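PDB 3UOR: ABC transporter sugar binding protein from Xanthomonas axonopodis pv. citri, which probably binds maltose or related sugars in the periplasm and delivers them to the membrane components of an ABC importer. Local coordinates for residues R416-I419 with F420-G424; A401-E404 with L405-V409; D339-R343 with R344-K348; P327-Q330 with A331-H334; T76-A80 with D81-D85. All coordinates share one frame; numbering follows the deposited sequence.

Contact 1 (R416-I419 with F420-G424); sequences RRWI and FEQEG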
# COMPACT_ATOMS: atom_id res chain seq x y z
N ARG A 416 4.11 16.71 -18.29
CA ARG A 416 3.04 17.24 -17.44
C ARG A 416 3.20 18.75 -17.25
O ARG A 416 2.27 19.51 -17.49
CB ARG A 416 3.06 16.55 -16.07
CG ARG A 416 2.09 17.17 -15.05
CD ARG A 416 2.25 16.56 -13.65
NE ARG A 416 1.41 17.28 -12.70
CZ ARG A 416 0.12 17.02 -12.51
NH1 ARG A 416 -0.47 16.06 -13.20
NH2 ARG A 416 -0.58 17.73 -11.64
N ARG A 417 4.37 19.19 -16.81
CA ARG A 417 4.63 20.62 -16.59
C ARG A 417 4.42 21.45 -17.86
O ARG A 417 3.91 22.56 -17.80
CB ARG A 417 6.04 20.81 -16.05
CG ARG A 417 6.43 22.23 -15.71
CD ARG A 417 7.77 22.23 -14.99
NE ARG A 417 8.81 21.60 -15.79
CZ ARG A 417 9.40 20.45 -15.51
NH1 ARG A 417 9.08 19.76 -14.41
NH2 ARG A 417 10.33 19.99 -16.33
N TRP A 418 4.81 20.91 -19.02
CA TRP A 418 4.71 21.63 -20.28
C TRP A 418 3.26 21.81 -20.71
O TRP A 418 2.84 22.88 -21.14
CB TRP A 418 5.44 20.86 -21.38
CG TRP A 418 5.18 21.37 -22.76
CD1 TRP A 418 4.26 20.89 -23.66
CD2 TRP A 418 5.84 22.45 -23.41
NE1 TRP A 418 4.33 21.61 -24.84
CE2 TRP A 418 5.29 22.58 -24.71
CE3 TRP A 418 6.85 23.34 -23.03
CZ2 TRP A 418 5.71 23.55 -25.61
CZ3 TRP A 418 7.27 24.30 -23.92
CH2 TRP A 418 6.70 24.40 -25.20
N ILE A 419 2.50 20.73 -20.63
CA ILE A 419 1.08 20.80 -20.88
C ILE A 419 0.43 21.86 -19.97
O ILE A 419 -0.42 22.61 -20.41
CB ILE A 419 0.42 19.45 -20.67
CG1 ILE A 419 0.82 18.49 -21.80
CG2 ILE A 419 -1.11 19.62 -20.58
CD1 ILE A 419 0.42 17.04 -21.52
N PHE A 420 0.85 21.92 -18.72
CA PHE A 420 0.32 22.90 -17.77
C PHE A 420 0.63 24.33 -18.21
O PHE A 420 -0.22 25.21 -18.15
CB PHE A 420 0.90 22.66 -16.37
CG PHE A 420 0.49 23.69 -15.35
CD1 PHE A 420 1.32 24.75 -15.04
CD2 PHE A 420 -0.73 23.58 -14.70
CE1 PHE A 420 0.95 25.70 -14.10
CE2 PHE A 420 -1.12 24.54 -13.76
CZ PHE A 420 -0.27 25.59 -13.46
N GLU A 421 1.86 24.55 -18.65
CA GLU A 421 2.28 25.87 -19.11
C GLU A 421 1.57 26.28 -20.40
O GLU A 421 1.34 27.46 -20.64
CB GLU A 421 3.80 25.90 -19.33
CG GLU A 421 4.65 25.73 -18.07
CD GLU A 421 6.14 25.51 -18.40
OE1 GLU A 421 6.46 25.36 -19.61
OE2 GLU A 421 6.97 25.48 -17.47
N GLN A 422 1.23 25.31 -21.24
CA GLN A 422 0.68 25.60 -22.57
C GLN A 422 -0.81 25.88 -22.56
O GLN A 422 -1.30 26.70 -23.34
CB GLN A 422 0.97 24.44 -23.52
CG GLN A 422 2.43 24.33 -23.87
CD GLN A 422 2.95 25.61 -24.47
OE1 GLN A 422 3.88 26.23 -23.96
NE2 GLN A 422 2.33 26.03 -25.57
N GLU A 423 -1.53 25.18 -21.69
CA GLU A 423 -2.97 25.35 -21.57
C GLU A 423 -3.25 26.22 -20.36
O GLU A 423 -2.59 27.23 -20.14
CB GLU A 423 -3.66 23.99 -21.42
CG GLU A 423 -3.13 22.90 -22.36
CD GLU A 423 -3.44 23.17 -23.84
OE1 GLU A 423 -4.48 23.80 -24.13
OE2 GLU A 423 -2.64 22.74 -24.71
N GLY A 424 -4.23 25.81 -19.57
CA GLY A 424 -4.50 26.49 -18.31
C GLY A 424 -3.82 25.76 -17.17
O GLY A 424 -3.17 26.38 -16.33

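Contact 2 (A401-E404 with L405-V409); sequences AVQE and LDQRV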
# COMPACT_ATOMS: atom_id res chain seq x y z
N ALA A 401 22.09 13.77 -3.02
CA ALA A 401 21.00 12.83 -3.29
C ALA A 401 19.74 13.58 -3.66
O ALA A 401 19.18 13.36 -4.73
CB ALA A 401 20.74 11.96 -2.07
N VAL A 402 19.29 14.50 -2.81
CA VAL A 402 17.98 15.13 -3.03
C VAL A 402 18.01 16.11 -4.22
O VAL A 402 17.02 16.28 -4.94
CB VAL A 402 17.44 15.81 -1.74
CG1 VAL A 402 17.34 14.78 -0.60
CG2 VAL A 402 18.36 16.95 -1.31
N GLN A 403 19.15 16.72 -4.45
CA GLN A 403 19.33 17.60 -5.60
C GLN A 403 19.18 16.80 -6.88
O GLN A 403 18.49 17.19 -7.84
CB GLN A 403 20.73 18.23 -5.54
CG GLN A 403 21.05 19.16 -6.70
CD GLN A 403 21.09 20.62 -6.27
OE1 GLN A 403 21.24 20.93 -5.09
NE2 GLN A 403 20.96 21.52 -7.24
N GLU A 404 19.86 15.66 -6.90
CA GLU A 404 19.87 14.79 -8.06
C GLU A 404 18.48 14.19 -8.26
O GLU A 404 17.99 14.11 -9.39
CB GLU A 404 20.90 13.68 -7.86
CG GLU A 404 20.90 12.65 -8.96
CD GLU A 404 22.05 11.65 -8.86
OE1 GLU A 404 22.97 11.81 -8.03
OE2 GLU A 404 22.02 10.68 -9.65
N LEU A 405 17.84 13.76 -7.17
CA LEU A 405 16.49 13.18 -7.27
C LEU A 405 15.52 14.18 -7.88
O LEU A 405 14.83 13.86 -8.84
CB LEU A 405 15.99 12.69 -5.91
CG LEU A 405 14.63 12.00 -5.84
CD1 LEU A 405 14.51 10.86 -6.86
CD2 LEU A 405 14.44 11.46 -4.43
N ASP A 406 15.49 15.40 -7.34
CA ASP A 406 14.69 16.47 -7.96
C ASP A 406 14.98 16.69 -9.45
O ASP A 406 14.04 16.91 -10.24
CB ASP A 406 14.80 17.79 -7.17
CG ASP A 406 13.76 17.88 -6.04
OD1 ASP A 406 12.84 17.02 -6.00
OD2 ASP A 406 13.84 18.82 -5.22
N GLN A 407 16.26 16.64 -9.85
CA GLN A 407 16.60 16.76 -11.26
C GLN A 407 15.94 15.65 -12.05
O GLN A 407 15.33 15.91 -13.07
CB GLN A 407 18.11 16.72 -11.51
CG GLN A 407 18.88 17.94 -11.06
CD GLN A 407 20.36 17.85 -11.42
OE1 GLN A 407 21.24 18.06 -10.57
NE2 GLN A 407 20.64 17.53 -12.69
N ARG A 408 16.07 14.41 -11.60
CA ARG A 408 15.45 13.29 -12.30
C ARG A 408 13.93 13.46 -12.32
O ARG A 408 13.28 13.25 -13.35
CB ARG A 408 15.82 11.95 -11.65
CG ARG A 408 17.33 11.60 -11.72
CD ARG A 408 17.88 11.64 -13.16
NE ARG A 408 19.16 12.36 -13.21
CZ ARG A 408 19.35 13.50 -13.86
NH1 ARG A 408 18.38 14.04 -14.56
NH2 ARG A 408 20.54 14.09 -13.83
N VAL A 409 13.35 13.86 -11.20
CA VAL A 409 11.88 13.96 -11.12
C VAL A 409 11.37 15.10 -12.00
O VAL A 409 10.38 14.95 -12.71
CB VAL A 409 11.39 14.07 -9.67
CG1 VAL A 409 9.86 14.32 -9.61
CG2 VAL A 409 11.77 12.80 -8.89

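Contact 3 (D339-R343 with R344-K348); sequences DLPPR and RSTWK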
# COMPACT_ATOMS: atom_id res chain seq x y z
N ASP A 339 -6.23 -9.68 2.80
CA ASP A 339 -6.32 -8.30 2.31
C ASP A 339 -7.15 -7.45 3.24
O ASP A 339 -8.20 -7.87 3.73
CB ASP A 339 -6.88 -8.25 0.89
CG ASP A 339 -5.91 -8.80 -0.14
OD1 ASP A 339 -4.72 -8.91 0.20
OD2 ASP A 339 -6.32 -9.14 -1.26
N LEU A 340 -6.67 -6.24 3.52
CA LEU A 340 -7.28 -5.43 4.57
C LEU A 340 -8.54 -4.74 4.09
O LEU A 340 -8.56 -4.11 3.04
CB LEU A 340 -6.30 -4.38 5.09
CG LEU A 340 -4.90 -4.82 5.55
CD1 LEU A 340 -4.11 -3.55 5.87
CD2 LEU A 340 -5.01 -5.73 6.77
N PRO A 341 -9.61 -4.84 4.88
CA PRO A 341 -10.82 -4.10 4.52
C PRO A 341 -10.55 -2.61 4.52
O PRO A 341 -9.78 -2.13 5.36
CB PRO A 341 -11.78 -4.46 5.64
CG PRO A 341 -11.36 -5.86 6.05
CD PRO A 341 -9.83 -5.78 5.98
N PRO A 342 -11.18 -1.87 3.61
CA PRO A 342 -10.96 -0.42 3.52
C PRO A 342 -11.97 0.38 4.31
O PRO A 342 -11.94 1.61 4.18
CB PRO A 342 -11.16 -0.14 2.03
CG PRO A 342 -12.15 -1.14 1.60
CD PRO A 342 -11.91 -2.39 2.45
N ARG A 343 -12.84 -0.25 5.10
CA ARG A 343 -13.89 0.50 5.83
C ARG A 343 -14.04 0.11 7.30
O ARG A 343 -13.81 -1.03 7.66
CB ARG A 343 -15.25 0.44 5.10
CG ARG A 343 -15.81 -0.95 4.87
CD ARG A 343 -17.11 -0.93 4.04
NE ARG A 343 -18.10 -0.00 4.59
CZ ARG A 343 -19.33 0.14 4.10
NH1 ARG A 343 -19.74 -0.61 3.08
NH2 ARG A 343 -20.16 1.03 4.63
N ARG A 344 -14.42 1.06 8.14
CA ARG A 344 -14.44 0.83 9.58
C ARG A 344 -15.41 -0.24 9.99
O ARG A 344 -15.15 -0.99 10.93
CB ARG A 344 -14.80 2.10 10.33
CG ARG A 344 -13.83 3.17 10.09
CD ARG A 344 -13.84 4.17 11.19
NE ARG A 344 -12.96 5.25 10.79
CZ ARG A 344 -13.31 6.19 9.93
NH1 ARG A 344 -14.53 6.18 9.40
NH2 ARG A 344 -12.45 7.14 9.60
N SER A 345 -16.54 -0.33 9.31
CA SER A 345 -17.55 -1.25 9.79
C SER A 345 -17.13 -2.71 9.58
O SER A 345 -17.50 -3.58 10.36
CB SER A 345 -18.95 -0.92 9.25
OG SER A 345 -19.04 -1.12 7.86
N THR A 346 -16.33 -2.98 8.56
CA THR A 346 -15.82 -4.34 8.40
C THR A 346 -14.89 -4.66 9.55
O THR A 346 -14.84 -5.79 10.02
CB THR A 346 -15.07 -4.52 7.11
OG1 THR A 346 -15.89 -4.08 6.03
CG2 THR A 346 -14.75 -6.00 6.90
N TRP A 347 -14.16 -3.65 10.01
CA TRP A 347 -13.20 -3.81 11.10
C TRP A 347 -13.89 -4.04 12.44
O TRP A 347 -13.25 -4.52 13.37
CB TRP A 347 -12.24 -2.62 11.17
CG TRP A 347 -11.10 -2.77 10.16
CD1 TRP A 347 -11.08 -2.32 8.88
CD2 TRP A 347 -9.86 -3.47 10.36
NE1 TRP A 347 -9.90 -2.67 8.27
CE2 TRP A 347 -9.14 -3.39 9.16
CE3 TRP A 347 -9.30 -4.15 11.45
CZ2 TRP A 347 -7.87 -3.96 9.01
CZ3 TRP A 347 -8.04 -4.72 11.30
CH2 TRP A 347 -7.34 -4.61 10.08
N LYS A 348 -15.18 -3.70 12.52
CA LYS A 348 -15.92 -3.90 13.77
C LYS A 348 -16.46 -5.32 13.90
O LYS A 348 -16.82 -5.75 14.98
CB LYS A 348 -17.06 -2.88 13.92
CG LYS A 348 -16.58 -1.44 14.12
CD LYS A 348 -17.74 -0.46 13.99
CE LYS A 348 -17.27 0.90 13.47
NZ LYS A 348 -18.20 1.46 12.42

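Contact 4 (P327-Q330 with A331-H334); sequences PQVQ and ARFH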
# COMPACT_ATOMS: atom_id res chain seq x y z
N PRO A 327 -19.64 -5.25 4.33
CA PRO A 327 -18.73 -5.63 5.42
C PRO A 327 -18.51 -7.13 5.57
O PRO A 327 -17.37 -7.55 5.80
CB PRO A 327 -19.41 -5.03 6.64
CG PRO A 327 -19.98 -3.75 6.11
CD PRO A 327 -20.45 -4.07 4.69
N GLN A 328 -19.55 -7.93 5.41
CA GLN A 328 -19.42 -9.37 5.61
C GLN A 328 -18.68 -10.05 4.46
O GLN A 328 -17.94 -11.01 4.66
CB GLN A 328 -20.78 -10.01 5.86
CG GLN A 328 -21.44 -9.47 7.11
CD GLN A 328 -22.69 -10.21 7.50
OE1 GLN A 328 -23.04 -11.24 6.90
NE2 GLN A 328 -23.38 -9.71 8.53
N VAL A 329 -18.86 -9.52 3.26
CA VAL A 329 -18.11 -10.03 2.13
C VAL A 329 -16.62 -9.68 2.28
O VAL A 329 -15.74 -10.50 2.01
CB VAL A 329 -18.68 -9.50 0.84
CG1 VAL A 329 -17.85 -9.95 -0.34
CG2 VAL A 329 -20.11 -9.98 0.70
N GLN A 330 -16.35 -8.48 2.78
CA GLN A 330 -14.99 -8.01 2.95
C GLN A 330 -14.26 -8.81 4.05
O GLN A 330 -13.08 -9.15 3.90
CB GLN A 330 -14.98 -6.51 3.27
CG GLN A 330 -15.56 -5.62 2.17
CD GLN A 330 -15.20 -4.14 2.36
OE1 GLN A 330 -14.98 -3.69 3.49
NE2 GLN A 330 -15.11 -3.41 1.28
N ALA A 331 -14.97 -9.10 5.14
CA ALA A 331 -14.45 -9.96 6.21
C ALA A 331 -14.06 -11.33 5.65
O ALA A 331 -13.03 -11.90 6.02
CB ALA A 331 -15.50 -10.13 7.32
N ARG A 332 -14.88 -11.86 4.76
CA ARG A 332 -14.64 -13.17 4.18
C ARG A 332 -13.37 -13.10 3.34
O ARG A 332 -12.50 -13.99 3.40
CB ARG A 332 -15.84 -13.54 3.30
CG ARG A 332 -16.21 -15.00 3.24
CD ARG A 332 -17.54 -15.18 2.48
NE ARG A 332 -18.72 -15.03 3.35
CZ ARG A 332 -19.83 -14.36 3.04
NH1 ARG A 332 -19.95 -13.73 1.86
NH2 ARG A 332 -20.83 -14.31 3.91
N PHE A 333 -13.26 -12.03 2.56
CA PHE A 333 -12.10 -11.79 1.72
C PHE A 333 -10.84 -11.72 2.55
O PHE A 333 -9.82 -12.33 2.21
CB PHE A 333 -12.29 -10.48 0.96
CG PHE A 333 -11.37 -10.29 -0.21
CD1 PHE A 333 -11.39 -11.17 -1.28
CD2 PHE A 333 -10.53 -9.19 -0.27
CE1 PHE A 333 -10.57 -10.98 -2.37
CE2 PHE A 333 -9.69 -9.00 -1.35
CZ PHE A 333 -9.72 -9.90 -2.41
N HIS A 334 -10.90 -10.98 3.66
CA HIS A 334 -9.76 -10.90 4.57
C HIS A 334 -9.41 -12.27 5.14
O HIS A 334 -8.23 -12.64 5.24
CB HIS A 334 -10.06 -9.93 5.71
CG HIS A 334 -8.97 -9.86 6.74
ND1 HIS A 334 -8.98 -10.61 7.89
CD2 HIS A 334 -7.84 -9.12 6.78
CE1 HIS A 334 -7.91 -10.33 8.61
NE2 HIS A 334 -7.19 -9.43 7.96

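Contact 5 (T76-A80 with D81-D85); sequences TAFAA and DGLPD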
# COMPACT_ATOMS: atom_id res chain seq x y z
N THR A 76 -4.10 -1.86 -24.05
CA THR A 76 -4.39 -2.58 -25.28
C THR A 76 -5.89 -2.77 -25.50
O THR A 76 -6.41 -2.42 -26.56
CB THR A 76 -3.68 -3.95 -25.31
OG1 THR A 76 -2.28 -3.75 -25.57
CG2 THR A 76 -4.29 -4.84 -26.39
N ALA A 77 -6.57 -3.34 -24.51
CA ALA A 77 -8.01 -3.53 -24.60
C ALA A 77 -8.72 -2.19 -24.81
O ALA A 77 -9.74 -2.12 -25.51
CB ALA A 77 -8.54 -4.22 -23.36
N PHE A 78 -8.19 -1.14 -24.21
CA PHE A 78 -8.74 0.19 -24.41
C PHE A 78 -8.79 0.51 -25.89
O PHE A 78 -9.86 0.56 -26.48
CB PHE A 78 -7.91 1.24 -23.68
CG PHE A 78 -8.37 2.66 -23.91
CD1 PHE A 78 -9.72 2.95 -23.95
CD2 PHE A 78 -7.46 3.69 -24.07
CE1 PHE A 78 -10.16 4.26 -24.16
CE2 PHE A 78 -7.88 4.99 -24.27
CZ PHE A 78 -9.23 5.28 -24.32
N ALA A 79 -7.62 0.73 -26.48
CA ALA A 79 -7.51 1.03 -27.91
C ALA A 79 -8.40 0.13 -28.77
O ALA A 79 -9.04 0.60 -29.71
CB ALA A 79 -6.06 0.93 -28.36
N ALA A 80 -8.43 -1.15 -28.44
CA ALA A 80 -9.20 -2.14 -29.20
C ALA A 80 -10.68 -2.20 -28.81
O ALA A 80 -11.41 -3.08 -29.25
CB ALA A 80 -8.56 -3.51 -29.05
N ASP A 81 -11.12 -1.27 -27.97
CA ASP A 81 -12.52 -1.22 -27.54
C ASP A 81 -13.00 -2.52 -26.88
O ASP A 81 -14.15 -2.94 -27.07
CB ASP A 81 -13.41 -0.87 -28.72
CG ASP A 81 -14.75 -0.30 -28.29
OD1 ASP A 81 -15.41 0.35 -29.14
OD2 ASP A 81 -15.15 -0.49 -27.12
N GLY A 82 -12.14 -3.15 -26.08
CA GLY A 82 -12.48 -4.43 -25.46
C GLY A 82 -12.26 -4.49 -23.96
O GLY A 82 -11.87 -5.53 -23.43
N LEU A 83 -12.51 -3.37 -23.29
CA LEU A 83 -12.39 -3.28 -21.84
C LEU A 83 -13.51 -4.06 -21.14
O LEU A 83 -14.63 -4.12 -21.64
CB LEU A 83 -12.44 -1.83 -21.38
CG LEU A 83 -11.34 -0.89 -21.85
CD1 LEU A 83 -11.58 0.51 -21.30
CD2 LEU A 83 -9.97 -1.42 -21.43
N PRO A 84 -13.20 -4.64 -19.98
CA PRO A 84 -14.25 -5.34 -19.22
C PRO A 84 -15.19 -4.32 -18.61
O PRO A 84 -14.95 -3.12 -18.73
CB PRO A 84 -13.45 -6.04 -18.13
CG PRO A 84 -12.27 -5.16 -17.92
CD PRO A 84 -11.92 -4.59 -19.25
N ASP A 85 -16.26 -4.79 -17.97
CA ASP A 85 -17.20 -3.89 -17.30
C ASP A 85 -16.64 -3.45 -15.96
O ASP A 85 -16.59 -2.26 -15.66
CB ASP A 85 -18.53 -4.60 -17.07
CG ASP A 85 -19.08 -5.19 -18.35
OD1 ASP A 85 -19.12 -6.44 -18.47
OD2 ASP A 85 -19.45 -4.40 -19.24

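Contact 1 (R416-I419 with F420-G424)
Trp418 and Gln422 sit one turn apart in the last turn of the C-terminal alpha-helix 414-422. Gln422 lies over one face of the Trp418 indole, its amide 14° from parallel to the ring. Gln422 CG makes a CH-pi contact over the pyrrole part of the indole, 3.6 Å from the centroid of that five-membered ring. From there the chain continues over the benzene half, where Gln422 OE1 comes within 3.6 Å of Trp418 CH2. Two torsions produce this overlap. Trp418 swings CG anti to its own nitrogen, while Gln422 bends about its CB-CG bond (chi2 -57°), which lays the amide along the ring instead of sending it outward.

Arg417 and Glu421 run side by side and point the same way, but their planes are 58° apart and the closest approach is of a methylene carbon to a carboxylate oxygen, Arg417 CG to Glu421 OE2 at 3.7 Å. The guanidinium is held by the backbone oxygens of Asn214 and Asp410. Glu421 OE2 stays 4.6 Å from Arg417 NE, so any attraction is probably a modest long-range one. Phe420 leaves the helix on another side and meets the ring of His212, whose carbonyl oxygen also receives a hydrogen bond from Arg416; this side of the helix therefore rests on the loop around residues 212-214.

Regular i to i+4 backbone bonds run through the turn until Glu423 departs from helical geometry. The final one joins Glu423 N to Ile419 O at 3.1 Å, and a weak second bond reaches the same oxygen from Gln422 N.

Contact 2 (A401-E404 with L405-V409)
Gln403 and Gln407 start in different directions from alpha-helix 398-412: Gln403 puts CG anti to its own nitrogen (chi1 179°), whereas Gln407 keeps CG beside its nitrogen (chi1 -71°) and runs extended to CD. As a result Gln407 lies back over the preceding turn, with CG 3.3 Å from Gln403 O, and its OE1 approaches Gln403 CG at 4.0 Å. The amides stand almost perpendicular, 88° between their planes, and the pair meets by oxygen against methylene, without an amide-to-amide bond.

Glu404 and Arg408 form the next i to i+4 pair, yet their charged ends remain apart, Glu404 OE2 lying 4.9 Å from Arg408 NE. Glu404 is engaged by Arg390 in a salt bridge and by Gln396, while Arg408 pairs with Glu411, so any attraction between the two is probably a minor addition. The Arg408 chain is bent twice, and its guanidinium comes over Gln407 CB.

The buried side of the helix carries Ala401 against helix 377-394, Val402 against helix 221-235, and Leu405 against both. Here Asp406 is a buried acid satisfied by a salt bridge to Arg219 and by the backbone nitrogen of Phe218. Within the helix four unbroken i to i+4 backbone bonds join the segments; the straightest runs from Asp406 N to Val402 O over 3.0 Å.

Contact 3 (D339-R343 with R344-K348)
Pro341 and Trp347 meet where an extended approach turns into a short helix. Residues 339-341 have extended backbone angles, Pro342 turns the chain, and Arg343 is extended again before 344-348 coil into a short helical turn with weak internal hydrogen bonds. The main-chain link across this change of direction is itself weak, Thr346 N to Arg343 O at 3.3 Å.

The indole supplies the firmer tie. Trp347 NE1 donates to Pro341 O at 3.0 Å with an N-H...O angle of 160°. The oxygen lies in the ring plane, but the nitrogen stands above the plane of the carbonyl instead of on a lone pair. Arg343 O sits at the same ring edge, 3.3 Å from Trp347 CD1, and Leu340 CD2 touches the benzene part at CZ2, so the loop wraps the indole along its rim. The pyrrolidine of Pro341 also presses on the Thr346 methyl, Pro341 CG and Thr346 CG2 being a tight 3.5 Å apart.

Arg343 takes the crowded rotamer (chi1 58°), with CG between the backbone nitrogen and the carbonyl carbon. That brings CG to 3.3 Å from Thr346 OG1, which is itself hydrogen-bonded to Gln330 OE1, while the guanidinium continues past Ser345. Its charge is met by Asp120, which also accepts a hydrogen bond from Ser345 OG, and NH1 is bound by the backbone oxygens of Ile115 and Ser325.

Trp347 packs on Leu352 of helix 350-353. This is the loop between helices 327-337 and 344-348, its first part packed on strand 134-150 and the short helix held to it by Trp347.

Contact 4 (P327-Q330 with A331-H334)
Gln330 O receives the backbone nitrogen of His334 at 2.9 Å, a nearly straight alpha-helical bond of 162°, and Pro327 O takes Ala331 N at the same length. These belong to the first turns of helix 327-337, which opens at Pro327.

Arg332 bonds less regularly. Its nitrogen binds Gln328 O at 3.2 Å from well above the carbonyl plane, 36° out of it, and its side chain then curls back along the helix toward the same carbonyl. With a bend at chi3 (-87°), the guanidinium ends with Gln328 O over the centre of one face, 4.2 Å from its plane. The N-H groups do not point at the oxygen, though the position may be mildly favourable because the group is probably charged. The tip also brushes Val329, Arg332 NH1 lying 3.9 Å from Val329 CG2, the two chains being skewed against each other.

Phe333 begins close to the preceding turn, CB being 3.3 Å from Gln330 O, and then carries its ring off the helix to stack on Trp140 of strand 134-150. Gln330 leaves on another side; its extended amide is buried, with OE1 bonded to Thr346 and NE2 weakly to Leu324 O.

The neighbours divide the helix surface. Val329 and Phe333 pack against Leu47 of helix 39-52, Val329 and Arg332 touch Tyr323 of helix 314-324, and Pro327 lies on helix 344-348.

Contact 5 (T76-A80 with D81-D85)
Gly82 N and Ala77 O form the long-reaching bond of a Schellman motif that ends helix 67-79. The backbone bonding is short and well defined. Gly82 N reaches back five residues to Ala77 O at 2.7 Å and is practically straight at 176°. Inside it, Asp81 N donates to Phe78 O, also over 2.7 Å, but approaches from high above the carbonyl plane, 49° out of it. Ala80 is the first residue to leave helical geometry, and Asp81 reverses the chain in the left-handed region (phi 57°), so two N-H groups turn back to carbonyls of the last helical turn.

Apolar packing supplies the other half of the closure. Leu83 bends back over the end of the helix, its CD2 touching Ala77 CB at 3.7 Å; the same methyl also lies against the backbone, 3.3 Å from Phe78 N. Its second methyl, CD1, lies 4.1 Å from Phe78 CD1, the two side chains running alongside each other in the same direction. Phe78 has CG anti to its nitrogen, which stands the ring beside the leucine. The leucine also packs on Phe308 and Ser310, and Ala77 rests on Trp35 of strand 30-36.

Beyond the cap Pro84 lies over the same strand, and Asp85 is gripped by Arg33 N and the Ser311 hydroxyl just before strand 86-90. The chemistry implies a helix end closed by two main-chain hydrogen bonds and by leucine packing on the last turn, redirecting the chain into the sheet.

In the fold
From the N terminus, contact 5 comes first, ending helix 67-79 and leading the chain into strand 86-90 of the mixed sheet. Much later, contact 4 forms the start of helix 327-337, and contact 3 the loop and short helix that follow it. These two touch, their centres about 8 Å apart, and the side chains that meet there join helix 327-337 to helix 344-348. Contacts 2 and 1 lie on the successive C-terminal helices 398-412 and 414-422, with centres about 21 Å apart, and on the opposite side of the chain's centre from contact 4. All five are local and in series: none nests in or crosses another.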